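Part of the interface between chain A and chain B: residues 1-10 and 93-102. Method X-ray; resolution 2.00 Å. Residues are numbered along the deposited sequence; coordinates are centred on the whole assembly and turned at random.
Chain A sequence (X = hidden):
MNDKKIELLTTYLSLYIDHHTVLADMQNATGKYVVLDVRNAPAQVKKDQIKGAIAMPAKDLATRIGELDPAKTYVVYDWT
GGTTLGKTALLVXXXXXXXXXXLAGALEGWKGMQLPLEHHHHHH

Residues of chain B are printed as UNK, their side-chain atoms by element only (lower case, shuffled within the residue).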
# COMPACT_ATOMS: atom_id res chain seq x y z
N MSE A 1 7.38 16.99 -16.58
CA MSE A 1 7.05 15.58 -16.96
C MSE A 1 6.75 14.79 -15.69
O MSE A 1 7.60 14.72 -14.79
CB MSE A 1 8.23 14.95 -17.70
CG MSE A 1 7.85 14.00 -18.83
SE MSE A 1 6.98 14.92 -20.31
CE MSE A 1 8.27 16.33 -20.59
N ASN A 2 5.56 14.21 -15.61
CA ASN A 2 5.14 13.44 -14.45
C ASN A 2 5.24 14.23 -13.16
O ASN A 2 5.52 13.67 -12.10
CB ASN A 2 6.01 12.19 -14.31
CG ASN A 2 5.90 11.29 -15.50
OD1 ASN A 2 4.84 10.73 -15.78
ND2 ASN A 2 7.00 11.15 -16.23
N ASP A 3 5.00 15.54 -13.25
CA ASP A 3 5.08 16.39 -12.08
C ASP A 3 4.14 15.96 -10.95
O ASP A 3 4.56 15.87 -9.80
CB ASP A 3 4.78 17.85 -12.46
CG ASP A 3 5.80 18.42 -13.43
OD1 ASP A 3 6.91 18.81 -12.99
OD2 ASP A 3 5.50 18.47 -14.65
N LYS A 4 2.88 15.68 -11.27
CA LYS A 4 1.94 15.27 -10.24
C LYS A 4 2.37 13.97 -9.56
O LYS A 4 2.30 13.85 -8.34
CB LYS A 4 0.53 15.10 -10.80
CG LYS A 4 -0.23 16.40 -10.92
CD LYS A 4 -1.72 16.16 -11.13
CE LYS A 4 -2.50 17.46 -10.94
NZ LYS A 4 -2.32 18.00 -9.55
N LYS A 5 2.82 13.01 -10.35
CA LYS A 5 3.26 11.73 -9.80
C LYS A 5 4.44 11.91 -8.84
O LYS A 5 4.45 11.36 -7.74
CB LYS A 5 3.67 10.77 -10.91
CG LYS A 5 2.54 10.28 -11.78
CD LYS A 5 3.11 9.38 -12.87
CE LYS A 5 2.04 8.94 -13.84
NZ LYS A 5 2.62 8.02 -14.86
N ILE A 6 5.44 12.68 -9.28
CA ILE A 6 6.64 12.93 -8.48
C ILE A 6 6.29 13.62 -7.15
O ILE A 6 6.81 13.27 -6.10
CB ILE A 6 7.66 13.79 -9.30
CG1 ILE A 6 8.16 12.97 -10.50
CG2 ILE A 6 8.85 14.19 -8.43
CD1 ILE A 6 9.06 13.73 -11.48
N GLU A 7 5.39 14.59 -7.22
CA GLU A 7 4.94 15.32 -6.04
C GLU A 7 4.31 14.36 -5.02
O GLU A 7 4.64 14.39 -3.84
CB GLU A 7 3.91 16.38 -6.45
CG GLU A 7 3.43 17.26 -5.32
CD GLU A 7 4.53 18.16 -4.80
OE1 GLU A 7 5.05 18.98 -5.60
OE2 GLU A 7 4.89 18.04 -3.61
N LEU A 8 3.39 13.51 -5.49
CA LEU A 8 2.73 12.56 -4.60
C LEU A 8 3.74 11.55 -4.05
O LEU A 8 3.75 11.29 -2.85
CB LEU A 8 1.61 11.82 -5.34
CG LEU A 8 0.94 10.65 -4.60
CD1 LEU A 8 0.19 11.16 -3.34
CD2 LEU A 8 -0.03 9.97 -5.55
N LEU A 9 4.58 11.00 -4.92
CA LEU A 9 5.58 10.03 -4.48
C LEU A 9 6.49 10.62 -3.41
O LEU A 9 6.82 9.96 -2.43
CB LEU A 9 6.42 9.55 -5.67
CG LEU A 9 5.76 8.57 -6.64
CD1 LEU A 9 6.61 8.47 -7.90
CD2 LEU A 9 5.62 7.19 -5.97
N THR A 10 6.90 11.86 -3.60
CA THR A 10 7.79 12.49 -2.63
C THR A 10 7.08 12.71 -1.29
O THR A 10 7.64 12.40 -0.24
CB THR A 10 8.32 13.83 -3.17
OG1 THR A 10 9.06 13.57 -4.37
CG2 THR A 10 9.23 14.50 -2.16
N UNK B 93 13.19 6.60 -11.27
CA UNK B 93 12.98 6.51 -12.71
C UNK B 93 12.26 7.74 -13.28
O UNK B 93 12.71 8.33 -14.26
c UNK B 93 12.18 5.23 -13.04
c UNK B 93 13.93 3.67 -13.89
c UNK B 93 11.88 2.75 -12.77
c UNK B 93 12.88 3.90 -12.79
N UNK B 94 11.15 8.11 -12.66
CA UNK B 94 10.39 9.28 -13.12
C UNK B 94 11.21 10.57 -12.98
O UNK B 94 11.13 11.45 -13.84
c UNK B 94 9.07 9.40 -12.35
c UNK B 94 6.81 8.61 -11.58
c UNK B 94 8.06 8.22 -12.39
c UNK B 94 7.67 7.90 -13.83
N UNK B 95 12.01 10.68 -11.92
CA UNK B 95 12.83 11.89 -11.74
C UNK B 95 13.92 11.97 -12.81
O UNK B 95 14.37 13.06 -13.16
c UNK B 95 13.50 11.90 -10.36
o UNK B 95 12.54 12.05 -9.33
N UNK B 96 14.34 10.82 -13.32
CA UNK B 96 15.38 10.76 -14.34
C UNK B 96 14.83 10.96 -15.75
O UNK B 96 15.58 10.92 -16.72
c UNK B 96 16.10 9.41 -14.26
N UNK B 97 13.53 11.18 -15.86
CA UNK B 97 12.93 11.39 -17.17
C UNK B 97 12.48 10.11 -17.86
O UNK B 97 12.27 10.09 -19.07
N UNK B 98 12.32 9.04 -17.09
CA UNK B 98 11.88 7.77 -17.64
C UNK B 98 10.39 7.57 -17.44
O UNK B 98 9.77 8.18 -16.56
c UNK B 98 14.21 5.70 -18.70
c UNK B 98 16.59 6.02 -18.50
c UNK B 98 15.49 5.52 -19.20
c UNK B 98 16.40 6.69 -17.30
c UNK B 98 15.11 6.87 -16.81
c UNK B 98 12.62 6.60 -16.98
c UNK B 98 14.00 6.38 -17.50
N UNK B 99 9.80 6.72 -18.27
CA UNK B 99 8.39 6.39 -18.14
C UNK B 99 8.38 5.07 -17.38
O UNK B 99 8.99 4.09 -17.82
c UNK B 99 7.39 7.54 -20.19
c UNK B 99 7.76 6.22 -19.53
c UNK B 99 6.37 8.31 -19.38
o UNK B 99 5.24 7.80 -19.22
o UNK B 99 6.70 9.41 -18.89
N UNK B 100 7.73 5.04 -16.22
CA UNK B 100 7.67 3.82 -15.43
C UNK B 100 6.39 3.69 -14.63
O UNK B 100 5.63 4.64 -14.49
c UNK B 100 8.87 3.73 -14.51
N UNK B 101 6.17 2.50 -14.10
CA UNK B 101 4.99 2.19 -13.30
C UNK B 101 5.36 1.07 -12.35
O UNK B 101 6.33 0.34 -12.58
c UNK B 101 2.48 4.62 -17.08
c UNK B 101 2.00 4.65 -15.78
c UNK B 101 2.44 3.70 -14.86
c UNK B 101 3.38 3.63 -17.47
c UNK B 101 3.81 2.68 -16.54
c UNK B 101 3.85 1.70 -14.21
c UNK B 101 3.35 2.71 -15.22
o UNK B 101 2.07 5.58 -17.98
N UNK B 102 4.61 0.94 -11.26
CA UNK B 102 4.83 -0.13 -10.31
C UNK B 102 3.83 -1.22 -10.71
O UNK B 102 2.70 -0.90 -11.10
c UNK B 102 5.09 -0.64 -7.87
c UNK B 102 4.56 0.34 -8.89
c UNK B 102 4.81 -0.25 -6.43
o UNK B 102 4.97 0.93 -6.08
o UNK B 102 4.45 -1.16 -5.66
O HOH W 1 9.52 10.83 -16.16
O HOH W 2 3.76 6.30 -13.09

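Position 93 of chain B carries four side-chain carbons, forked at the second, and none comes near this stretch of chain A. The fork marks leucine; Leu B93 is buried near the end of its helix, a place that suits a purely apolar side chain.

Position 94 has the same four carbons with the same fork, but here the CA-to-CB bond points toward chain A. Its CB lies 4.1 Å from CG1 of Ile A6, and one branch tip reaches within 3.7 Å of CD1 of Leu A9. This is Leu B94, and that tip is CD1, which also lies 3.9 Å from CB of Lys A5. A branched apolar side chain suits a site lined by aliphatic carbons.

Position 95 shows one carbon and then one oxygen. Its CB points away from chain A, and its CA lies 4.2 Å from CD1 of Ile A6. It is Ser B95, whose small polar side chain suits an exposed edge.

A single carbon at position 96, out of reach of chain A, identifies Ala B96, small and exposed just past the helix. Position 97 has no side-chain atom: Gly B97. It leaves the helix with positive phi in a Schellman motif, where a CB would be jammed against the preceding carbonyl oxygen.

At position 98, one carbon leads to a six-carbon ring without a heteroatom, so the residue is phenylalanine. The CA-to-CB bond of Phe B98 points away from chain A, while its backbone O accepts a hydrogen bond from a water that also contacts Asn A2.

Position 99 has three carbons, the third bearing two oxygens, one of which approaches Asn A2. This is Glu B99; its OE2 accepts a hydrogen bond from ND2 of Asn A2 at 3.2 Å, nearly straight at 173°.

Position 100 again has one carbon: Ala B100, small and buried in the strand.

Position 101 bears a six-carbon ring with one oxygen, hence Tyr B101. Its CA-to-CB bond points sideways, but the side chain is long enough to bring CE1 within 3.5 Å of NZ of Lys A5, which approaches the ring obliquely.

Position 102 has three carbons ending in two oxygens, out of reach of chain A: Glu B102.

The contact sets Leu B94 against Lys A5, Ile A6 and Leu A9 of the chain A helix. One water accepts a weak bond from ND2 of Asn A2 and donates to the O atoms of Leu B94 and Phe B98; another joins NZ of Lys A5 to O of Ala B100. With the Asn A2–Glu B99 bond, they tie the N-cap residue and first turn to chain B.

Chain B 93-102: LLSAGFEAYE
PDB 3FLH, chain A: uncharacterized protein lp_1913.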